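Local structure of attaching and effacing protein, pathogenesis factor (Escherichia coli, 4E9L) at residues Pro131-Ser144 with Ala156-Met170; Val206-Ala218 with Asp253-Lys265. The protein probably acts as a surface adhesin of the intimin/invasin family, this chain being a run of invasin-type immunoglobulin-like domains from a longer membrane-anchored protein. All coordinates share one frame; numbering follows the deposited sequence.

Contact 1. Residues Pro131-Ser144 with Ala156-Met170; sequences PSLSGAAAAGSTAS and AQISLGTTAGELDVM
L133 puts its CD2 methyl against two partners: V169 CG2 at 3.8 Å and I158 CD1 at 3.9 Å. Toward V169, its neighbour on the same ladder, it lies alongside and points the same way; past I158, which comes from the second ladder, it slides in the opposite direction, so the two ladders face each other across an apolar layer. L167 CD1 extends this layer, reaching A138 CA at 3.8 Å.

Both ladders are antiparallel. One pairs S132-S134 with D168-M170, the other T142-A143 with I158-S159, and the register slips by one residue between them. In the first, D168 N gives S134 O a nearly straight bond (176° at the hydrogen) but meets it 42° out of the carbonyl plane.

The loops are tied by S141, whose OG takes the N-H of G161 (N to OG 3.0 Å) and donates in the carbonyl plane to A137 O at 2.7 Å. With chi1 at -66°, OG swings beside its own backbone N, where it can serve both partners. S144 OG similarly accepts from Q157 N at 2.9 Å. A water receives the N-H of T163, its oxygen 2.9 Å from T163 N. E166 OE2 and D168 OD1, two acceptors of the same strand, lie 3.0 Å apart, and each carboxylate has a long, weak ion pair with K184, which may offset their charge.

The ladders belong to the two sheets of an immunoglobulin-like sandwich: I158 and L167 rest on V109 of strand 108-114, V169 on I96 and L98 of strand 95-99, and A137 on V187 of strand 183-187.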
loop_
_atom_site.group_PDB
_atom_site.type_symbol
_atom_site.label_atom_id
_atom_site.label_comp_id
_atom_site.label_asym_id
_atom_site.label_seq_id
_atom_site.Cartn_x
_atom_site.Cartn_y
_atom_site.Cartn_z
ATOM N N PRO A 131 4.640 14.526 39.962
ATOM C CA PRO A 131 3.580 14.651 38.936
ATOM C C PRO A 131 3.069 13.287 38.478
ATOM O O PRO A 131 3.845 12.334 38.379
ATOM C CB PRO A 131 4.296 15.366 37.781
ATOM C CG PRO A 131 5.411 16.134 38.446
ATOM C CD PRO A 131 5.886 15.191 39.523
ATOM N N SER A 132 1.758 13.170 38.282
ATOM C CA SER A 132 1.150 11.928 37.840
ATOM C C SER A 132 1.083 11.911 36.291
ATOM O O SER A 132 0.439 12.778 35.682
ATOM C CB SER A 132 -0.217 11.744 38.485
ATOM O OG SER A 132 -0.961 10.709 37.871
ATOM N N LEU A 133 1.818 10.961 35.664
ATOM C CA LEU A 133 1.896 10.848 34.200
ATOM C C LEU A 133 1.124 9.645 33.707
ATOM O O LEU A 133 1.286 8.537 34.230
ATOM C CB LEU A 133 3.359 10.728 33.696
ATOM C CG LEU A 133 4.475 11.626 34.247
ATOM C CD1 LEU A 133 5.792 11.330 33.532
ATOM C CD2 LEU A 133 4.154 13.099 34.106
ATOM N N SER A 134 0.288 9.859 32.701
ATOM C CA SER A 134 -0.488 8.805 32.059
ATOM C C SER A 134 -0.565 9.030 30.562
ATOM O O SER A 134 -0.066 10.054 30.053
ATOM C CB SER A 134 -1.861 8.618 32.709
ATOM O OG SER A 134 -2.676 9.767 32.579
ATOM N N GLY A 135 -1.126 8.036 29.873
ATOM C CA GLY A 135 -1.231 7.988 28.420
ATOM C C GLY A 135 -0.039 7.224 27.868
ATOM O O GLY A 135 0.951 7.007 28.588
ATOM N N ALA A 136 -0.093 6.852 26.582
ATOM C CA ALA A 136 0.966 6.094 25.902
ATOM C C ALA A 136 2.376 6.684 26.083
ATOM O O ALA A 136 3.309 5.938 26.346
ATOM C CB ALA A 136 0.637 5.949 24.411
ATOM N N ALA A 137 2.518 8.021 25.965
ATOM C CA ALA A 137 3.801 8.713 26.075
ATOM C C ALA A 137 4.381 8.783 27.507
ATOM O O ALA A 137 5.549 9.117 27.648
ATOM C CB ALA A 137 3.721 10.095 25.446
ATOM N N ALA A 138 3.609 8.404 28.554
ATOM C CA ALA A 138 4.140 8.398 29.938
ATOM C C ALA A 138 5.221 7.322 30.115
ATOM O O ALA A 138 6.102 7.481 30.956
ATOM C CB ALA A 138 3.017 8.163 30.937
ATOM N N ALA A 139 5.175 6.254 29.295
ATOM C CA ALA A 139 6.133 5.126 29.321
ATOM C C ALA A 139 7.562 5.610 29.067
ATOM O O ALA A 139 7.859 6.137 27.990
ATOM C CB ALA A 139 5.747 4.080 28.276
ATOM N N GLY A 140 8.415 5.467 30.074
ATOM C CA GLY A 140 9.813 5.883 29.978
ATOM C C GLY A 140 10.034 7.367 30.219
ATOM O O GLY A 140 11.170 7.844 30.137
ATOM N N SER A 141 8.951 8.125 30.458
ATOM C CA SER A 141 9.031 9.565 30.729
ATOM C C SER A 141 9.236 9.780 32.225
ATOM O O SER A 141 8.666 9.044 33.029
ATOM C CB SER A 141 7.769 10.276 30.254
ATOM O OG SER A 141 7.665 10.224 28.838
ATOM N N THR A 142 10.064 10.762 32.602
ATOM C CA THR A 142 10.342 11.052 34.014
ATOM C C THR A 142 10.139 12.539 34.317
ATOM O O THR A 142 10.449 13.385 33.491
ATOM C CB THR A 142 11.770 10.614 34.397
ATOM O OG1 THR A 142 12.705 11.368 33.623
ATOM C CG2 THR A 142 12.009 9.091 34.229
ATOM N N ALA A 143 9.656 12.856 35.519
ATOM C CA ALA A 143 9.443 14.243 35.920
ATOM C C ALA A 143 10.421 14.621 37.033
ATOM O O ALA A 143 10.732 13.805 37.916
ATOM C CB ALA A 143 8.015 14.431 36.398
ATOM N N SER A 144 10.888 15.869 37.005
ATOM C CA SER A 144 11.728 16.405 38.063
ATOM C C SER A 144 10.757 16.696 39.227
ATOM O O SER A 144 9.534 16.585 39.064
ATOM C CB SER A 144 12.326 17.736 37.600
ATOM O OG SER A 144 11.288 18.696 37.427
ATOM N N ALA A 156 7.549 21.884 36.846
ATOM C CA ALA A 156 8.319 20.633 36.796
ATOM C C ALA A 156 8.719 20.359 35.362
ATOM O O ALA A 156 7.978 20.702 34.446
ATOM C CB ALA A 156 7.528 19.464 37.359
ATOM N N GLN A 157 9.897 19.761 35.162
ATOM C CA GLN A 157 10.360 19.442 33.818
ATOM C C GLN A 157 10.164 17.966 33.575
ATOM O O GLN A 157 10.552 17.145 34.421
ATOM C CB GLN A 157 11.852 19.824 33.639
ATOM C CG GLN A 157 12.162 21.319 33.812
ATOM C CD GLN A 157 11.432 22.241 32.847
ATOM O OE1 GLN A 157 11.078 21.875 31.719
ATOM N NE2 GLN A 157 11.231 23.485 33.267
ATOM N N ILE A 158 9.525 17.616 32.458
ATOM C CA ILE A 158 9.326 16.204 32.096
ATOM C C ILE A 158 10.323 15.793 30.995
ATOM O O ILE A 158 10.359 16.433 29.948
ATOM C CB ILE A 158 7.845 15.854 31.722
ATOM C CG1 ILE A 158 6.887 16.098 32.915
ATOM C CG2 ILE A 158 7.729 14.377 31.258
ATOM C CD1 ILE A 158 5.407 16.387 32.497
ATOM N N SER A 159 11.147 14.767 31.241
ATOM C CA SER A 159 12.060 14.227 30.217
ATOM C C SER A 159 11.252 13.117 29.573
ATOM O O SER A 159 10.854 12.175 30.260
ATOM C CB SER A 159 13.326 13.640 30.847
ATOM O OG SER A 159 14.021 14.634 31.581
ATOM N N LEU A 160 10.937 13.267 28.287
ATOM C CA LEU A 160 10.093 12.315 27.568
ATOM C C LEU A 160 10.823 11.095 27.126
ATOM O O LEU A 160 11.969 11.177 26.711
ATOM C CB LEU A 160 9.422 12.978 26.350
ATOM C CG LEU A 160 8.509 14.166 26.676
ATOM C CD1 LEU A 160 8.295 15.022 25.456
ATOM C CD2 LEU A 160 7.173 13.691 27.280
ATOM N N GLY A 161 10.133 9.969 27.178
ATOM C CA GLY A 161 10.653 8.713 26.671
ATOM C C GLY A 161 10.572 8.726 25.150
ATOM O O GLY A 161 10.315 9.768 24.529
ATOM N N THR A 162 10.745 7.558 24.543
ATOM C CA THR A 162 10.762 7.409 23.084
ATOM C C THR A 162 9.428 6.964 22.479
ATOM O O THR A 162 9.386 6.703 21.274
ATOM C CB THR A 162 11.868 6.425 22.705
ATOM O OG1 THR A 162 11.613 5.197 23.384
ATOM C CG2 THR A 162 13.254 6.937 23.054
ATOM N N THR A 163 8.346 6.868 23.290
ATOM C CA THR A 163 7.027 6.442 22.803
ATOM C C THR A 163 6.168 7.651 22.482
ATOM O O THR A 163 5.941 8.478 23.368
ATOM C CB THR A 163 6.311 5.549 23.854
ATOM O OG1 THR A 163 7.158 4.447 24.173
ATOM C CG2 THR A 163 4.932 5.049 23.369
ATOM N N ALA A 164 5.645 7.731 21.244
ATOM C CA ALA A 164 4.777 8.843 20.833
ATOM C C ALA A 164 3.318 8.615 21.243
ATOM O O ALA A 164 2.905 7.488 21.487
ATOM C CB ALA A 164 4.889 9.072 19.327
ATOM N N GLY A 165 2.546 9.689 21.322
ATOM C CA GLY A 165 1.145 9.576 21.702
ATOM C C GLY A 165 0.725 10.554 22.774
ATOM O O GLY A 165 1.414 11.543 23.027
ATOM N N GLU A 166 -0.409 10.286 23.408
ATOM C CA GLU A 166 -0.933 11.189 24.417
ATOM C C GLU A 166 -0.141 11.132 25.726
ATOM O O GLU A 166 0.289 10.059 26.159
ATOM C CB GLU A 166 -2.411 10.863 24.694
ATOM C CG GLU A 166 -3.207 12.047 25.229
ATOM C CD GLU A 166 -4.662 11.768 25.575
ATOM O OE1 GLU A 166 -5.140 10.634 25.338
ATOM O OE2 GLU A 166 -5.330 12.699 26.080
ATOM N N LEU A 167 0.061 12.302 26.325
ATOM C CA LEU A 167 0.661 12.435 27.645
ATOM C C LEU A 167 -0.331 13.277 28.472
ATOM O O LEU A 167 -0.684 14.381 28.065
ATOM C CB LEU A 167 2.043 13.091 27.628
ATOM C CG LEU A 167 2.659 13.327 29.028
ATOM C CD1 LEU A 167 3.181 12.012 29.633
ATOM C CD2 LEU A 167 3.768 14.360 28.972
ATOM N N ASP A 168 -0.832 12.715 29.570
ATOM C CA ASP A 168 -1.761 13.376 30.491
ATOM C C ASP A 168 -1.006 13.610 31.786
ATOM O O ASP A 168 -0.378 12.682 32.300
ATOM C CB ASP A 168 -2.976 12.477 30.773
ATOM C CG ASP A 168 -3.925 12.269 29.609
ATOM O OD1 ASP A 168 -3.594 12.710 28.484
ATOM O OD2 ASP A 168 -5.007 11.665 29.825
ATOM N N VAL A 169 -1.014 14.841 32.285
ATOM C CA VAL A 169 -0.309 15.189 33.525
ATOM C C VAL A 169 -1.288 15.813 34.512
ATOM O O VAL A 169 -1.999 16.772 34.179
ATOM C CB VAL A 169 0.938 16.099 33.266
ATOM C CG1 VAL A 169 1.735 16.357 34.548
ATOM C CG2 VAL A 169 1.848 15.501 32.190
ATOM N N MET A 170 -1.321 15.264 35.727
ATOM C CA MET A 170 -2.167 15.768 36.806
ATOM C C MET A 170 -1.307 15.963 38.082
ATOM O O MET A 170 -0.648 14.997 38.519
ATOM C CB MET A 170 -3.360 14.786 37.049
ATOM C CG MET A 170 -4.162 15.030 38.346
ATOM S SD MET A 170 -5.156 16.577 38.348
ATOM C CE MET A 170 -6.569 16.083 37.330
HETATM O O HOH W 1 7.612 7.901 25.889
HETATM O O HOH W 2 12.967 9.772 30.485
#

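Contact 2. Residues Val206-Ala218 with Asp253-Lys265; sequences VKAGESTTVTLVA and DGSYVATLTTGGK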
loop_
_atom_site.group_PDB
_atom_site.type_symbol
_atom_site.label_atom_id
_atom_site.label_comp_id
_atom_site.label_asym_id
_atom_site.label_seq_id
_atom_site.Cartn_x
_atom_site.Cartn_y
_atom_site.Cartn_z
ATOM N N VAL A 206 2.235 -7.116 -12.510
ATOM C CA VAL A 206 1.027 -6.357 -12.877
ATOM C C VAL A 206 0.920 -6.317 -14.398
ATOM O O VAL A 206 1.927 -6.096 -15.076
ATOM C CB VAL A 206 1.003 -4.928 -12.238
ATOM C CG1 VAL A 206 -0.230 -4.128 -12.676
ATOM C CG2 VAL A 206 1.080 -5.002 -10.709
ATOM N N LYS A 207 -0.276 -6.576 -14.926
ATOM C CA LYS A 207 -0.515 -6.534 -16.369
ATOM C C LYS A 207 -0.509 -5.084 -16.863
ATOM O O LYS A 207 -1.032 -4.193 -16.175
ATOM C CB LYS A 207 -1.822 -7.230 -16.736
ATOM C CG LYS A 207 -1.795 -8.728 -16.485
ATOM C CD LYS A 207 -3.004 -9.377 -17.147
ATOM C CE LYS A 207 -2.945 -10.889 -17.081
ATOM N NZ LYS A 207 -3.402 -11.411 -15.768
ATOM N N ALA A 208 0.105 -4.851 -18.050
ATOM C CA ALA A 208 0.208 -3.527 -18.674
ATOM C C ALA A 208 -1.176 -2.872 -18.757
ATOM O O ALA A 208 -2.117 -3.488 -19.228
ATOM C CB ALA A 208 0.823 -3.651 -20.077
ATOM N N GLY A 209 -1.283 -1.647 -18.256
ATOM C CA GLY A 209 -2.541 -0.901 -18.218
ATOM C C GLY A 209 -3.300 -1.071 -16.910
ATOM O O GLY A 209 -4.225 -0.310 -16.635
ATOM N N GLU A 210 -2.939 -2.081 -16.095
ATOM C CA GLU A 210 -3.634 -2.361 -14.832
ATOM C C GLU A 210 -2.894 -1.715 -13.668
ATOM O O GLU A 210 -1.781 -1.194 -13.823
ATOM C CB GLU A 210 -3.841 -3.885 -14.599
ATOM C CG GLU A 210 -4.523 -4.643 -15.740
ATOM C CD GLU A 210 -5.892 -4.147 -16.166
ATOM O OE1 GLU A 210 -6.645 -3.639 -15.302
ATOM O OE2 GLU A 210 -6.215 -4.274 -17.370
ATOM N N SER A 211 -3.520 -1.738 -12.511
ATOM C CA SER A 211 -2.960 -1.075 -11.353
ATOM C C SER A 211 -2.845 -2.001 -10.159
ATOM O O SER A 211 -3.431 -3.092 -10.156
ATOM C CB SER A 211 -3.846 0.119 -11.009
ATOM O OG SER A 211 -5.126 -0.342 -10.615
ATOM N N THR A 212 -2.063 -1.573 -9.158
ATOM C CA THR A 212 -1.905 -2.250 -7.867
ATOM C C THR A 212 -1.892 -1.193 -6.747
ATOM O O THR A 212 -1.815 0.003 -7.028
ATOM C CB THR A 212 -0.668 -3.201 -7.846
ATOM O OG1 THR A 212 -0.752 -4.044 -6.691
ATOM C CG2 THR A 212 0.657 -2.461 -7.782
ATOM N N THR A 213 -1.978 -1.641 -5.490
ATOM C CA THR A 213 -1.941 -0.778 -4.324
ATOM C C THR A 213 -0.545 -0.770 -3.750
ATOM O O THR A 213 0.097 -1.819 -3.611
ATOM C CB THR A 213 -2.976 -1.202 -3.254
ATOM O OG1 THR A 213 -4.267 -1.236 -3.864
ATOM C CG2 THR A 213 -3.001 -0.225 -2.068
ATOM N N VAL A 214 -0.073 0.417 -3.465
ATOM C CA VAL A 214 1.227 0.649 -2.829
ATOM C C VAL A 214 0.899 1.021 -1.389
ATOM O O VAL A 214 0.046 1.884 -1.181
ATOM C CB VAL A 214 2.005 1.795 -3.519
ATOM C CG1 VAL A 214 3.373 2.007 -2.861
ATOM C CG2 VAL A 214 2.170 1.518 -4.988
ATOM N N THR A 215 1.568 0.398 -0.405
ATOM C CA THR A 215 1.370 0.750 1.011
ATOM C C THR A 215 2.714 1.260 1.584
ATOM O O THR A 215 3.758 0.612 1.402
ATOM C CB THR A 215 0.857 -0.472 1.835
ATOM O OG1 THR A 215 -0.372 -0.958 1.299
ATOM C CG2 THR A 215 0.610 -0.129 3.303
ATOM N N LEU A 216 2.679 2.412 2.269
ATOM C CA LEU A 216 3.831 2.949 2.984
ATOM C C LEU A 216 3.512 2.869 4.490
ATOM O O LEU A 216 2.440 3.294 4.909
ATOM C CB LEU A 216 4.116 4.424 2.610
ATOM C CG LEU A 216 5.189 5.136 3.495
ATOM C CD1 LEU A 216 6.628 4.608 3.195
ATOM C CD2 LEU A 216 5.149 6.645 3.290
ATOM N N VAL A 217 4.437 2.346 5.296
ATOM C CA VAL A 217 4.280 2.389 6.745
ATOM C C VAL A 217 5.439 3.325 7.166
ATOM O O VAL A 217 6.612 3.005 6.963
ATOM C CB VAL A 217 4.244 1.002 7.452
ATOM C CG1 VAL A 217 4.195 1.181 8.962
ATOM C CG2 VAL A 217 3.015 0.207 7.006
ATOM N N ALA A 218 5.095 4.529 7.580
ATOM C CA ALA A 218 6.099 5.547 7.882
ATOM C C ALA A 218 6.376 5.558 9.368
ATOM O O ALA A 218 5.439 5.606 10.177
ATOM C CB ALA A 218 5.603 6.917 7.439
ATOM N N ASP A 253 -2.426 5.177 12.011
ATOM C CA ASP A 253 -1.217 4.548 12.565
ATOM C C ASP A 253 -0.030 4.554 11.583
ATOM O O ASP A 253 0.679 3.544 11.435
ATOM C CB ASP A 253 -1.512 3.139 13.150
ATOM C CG ASP A 253 -2.494 3.097 14.320
ATOM O OD1 ASP A 253 -2.626 4.128 15.034
ATOM O OD2 ASP A 253 -3.099 2.026 14.545
ATOM N N GLY A 254 0.152 5.694 10.910
ATOM C CA GLY A 254 1.249 5.926 9.971
ATOM C C GLY A 254 1.260 5.063 8.724
ATOM O O GLY A 254 2.312 4.856 8.119
ATOM N N SER A 255 0.089 4.555 8.335
ATOM C CA SER A 255 -0.080 3.740 7.138
ATOM C C SER A 255 -0.673 4.633 6.048
ATOM O O SER A 255 -1.606 5.383 6.318
ATOM C CB SER A 255 -1.013 2.567 7.437
ATOM O OG SER A 255 -1.200 1.794 6.265
ATOM N N TYR A 256 -0.134 4.574 4.824
ATOM C CA TYR A 256 -0.645 5.395 3.700
ATOM C C TYR A 256 -0.749 4.504 2.491
ATOM O O TYR A 256 0.119 3.658 2.283
ATOM C CB TYR A 256 0.307 6.566 3.359
ATOM C CG TYR A 256 0.600 7.471 4.529
ATOM C CD1 TYR A 256 -0.022 8.708 4.648
ATOM C CD2 TYR A 256 1.524 7.102 5.509
ATOM C CE1 TYR A 256 0.263 9.557 5.715
ATOM C CE2 TYR A 256 1.808 7.940 6.587
ATOM C CZ TYR A 256 1.171 9.165 6.685
ATOM O OH TYR A 256 1.422 9.991 7.741
ATOM N N VAL A 257 -1.788 4.685 1.680
ATOM C CA VAL A 257 -1.919 3.854 0.472
ATOM C C VAL A 257 -2.081 4.703 -0.775
ATOM O O VAL A 257 -2.621 5.809 -0.703
ATOM C CB VAL A 257 -3.041 2.779 0.568
ATOM C CG1 VAL A 257 -2.790 1.802 1.735
ATOM C CG2 VAL A 257 -4.434 3.430 0.667
ATOM N N ALA A 258 -1.660 4.172 -1.936
ATOM C CA ALA A 258 -1.837 4.873 -3.217
ATOM C C ALA A 258 -2.019 3.836 -4.289
ATOM O O ALA A 258 -1.651 2.670 -4.096
ATOM C CB ALA A 258 -0.614 5.753 -3.530
ATOM N N THR A 259 -2.581 4.256 -5.423
ATOM C CA THR A 259 -2.746 3.417 -6.609
ATOM C C THR A 259 -1.617 3.667 -7.594
ATOM O O THR A 259 -1.400 4.797 -8.031
ATOM C CB THR A 259 -4.104 3.640 -7.280
ATOM O OG1 THR A 259 -5.122 3.443 -6.305
ATOM C CG2 THR A 259 -4.323 2.679 -8.480
ATOM N N LEU A 260 -0.941 2.598 -7.981
ATOM C CA LEU A 260 0.127 2.662 -8.969
ATOM C C LEU A 260 -0.502 2.094 -10.238
ATOM O O LEU A 260 -0.953 0.944 -10.221
ATOM C CB LEU A 260 1.325 1.782 -8.507
ATOM C CG LEU A 260 2.622 1.807 -9.349
ATOM C CD1 LEU A 260 3.759 1.147 -8.587
ATOM C CD2 LEU A 260 2.458 1.012 -10.630
ATOM N N THR A 261 -0.564 2.895 -11.315
ATOM C CA THR A 261 -1.120 2.425 -12.587
ATOM C C THR A 261 0.040 2.234 -13.560
ATOM O O THR A 261 0.828 3.155 -13.758
ATOM C CB THR A 261 -2.171 3.405 -13.174
ATOM O OG1 THR A 261 -3.121 3.787 -12.176
ATOM C CG2 THR A 261 -2.910 2.809 -14.390
ATOM N N THR A 262 0.141 1.060 -14.171
ATOM C CA THR A 262 1.204 0.822 -15.169
ATOM C C THR A 262 0.714 1.332 -16.527
ATOM O O THR A 262 -0.489 1.473 -16.726
ATOM C CB THR A 262 1.531 -0.682 -15.272
ATOM O OG1 THR A 262 0.391 -1.340 -15.804
ATOM C CG2 THR A 262 1.921 -1.299 -13.925
ATOM N N GLY A 263 1.642 1.566 -17.456
ATOM C CA GLY A 263 1.297 1.947 -18.825
ATOM C C GLY A 263 1.505 0.755 -19.750
ATOM O O GLY A 263 1.513 -0.385 -19.279
ATOM N N GLY A 264 1.763 1.015 -21.034
ATOM C CA GLY A 264 1.952 -0.025 -22.049
ATOM C C GLY A 264 3.334 -0.652 -22.148
ATOM O O GLY A 264 3.561 -1.559 -22.965
ATOM N N LYS A 265 4.274 -0.140 -21.343
ATOM C CA LYS A 265 5.661 -0.603 -21.353
ATOM C C LYS A 265 5.851 -1.702 -20.318
ATOM O O LYS A 265 5.533 -1.496 -19.148
ATOM C CB LYS A 265 6.603 0.585 -21.075
ATOM C CG LYS A 265 7.947 0.450 -21.752
ATOM C CD LYS A 265 8.719 1.752 -21.686
ATOM C CE LYS A 265 10.079 1.605 -22.314
ATOM N NZ LYS A 265 11.038 2.598 -21.749
HETATM O O HOH W 3 -5.295 0.502 -5.773
#
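From S211-T261 to V217-S255, strands 211-217 and 255-261 pair antiparallel through seven successive bridges, their short axes 4.6 Å apart at closest and 153° between directions.

On the buried face, V214 and L260 cross obliquely, CG2 of V214 lying 3.6 Å from CB of L260, while L260 also packs on L269 and V271 of strand 267-275. The Y256 ring turns an edge to L216 O, which lies in the ring plane 4.0 Å from Y256 CD2; the phenol OH is held by I226 O and L229 N. On the other face, a water links T213 OG1, 2.8 Å away, with T259 OG1, 3.0 Å away.

Beyond the ladder, T262 grips E210 O twice, from its backbone N at 3.0 Å and from OG1 at 2.9 Å, the hydroxyl arriving on a lone pair in the carbonyl plane. Chi1 of 66° sets OG1 between T262's own N and carbonyl carbon, facing the K207-E210 type II turn, where G209 N adds a weak bond to it. Its methyl, CG2, meets V206 CG1.

T213, T215, T259 and T261, with V217 and V257 among them, make one face mixed and only partly exposed, while V214, L216, Y256 and L260 line the buried one; the strand pair is therefore amphipathic.

How the contacts relate
Contact 1 and contact 2 follow one another along the chain in successive invasin-type domains, with centres about 38 Å apart and nearest atoms about 9 Å apart, so they do not touch. Contact 1 lies about 33 Å from the chain centre and contact 2 about 6 Å, as expected of an elongated row of domains. Each borders the next domain in a similar way, just after a core strand: T162 O and A164 N bond N224, and G264 O bonds N326. Contact 1 spans both sheets of its sandwich, whereas contact 2 mainly joins neighbours within one sheet. Neither contact includes a bound ligand; both join strands of the fold.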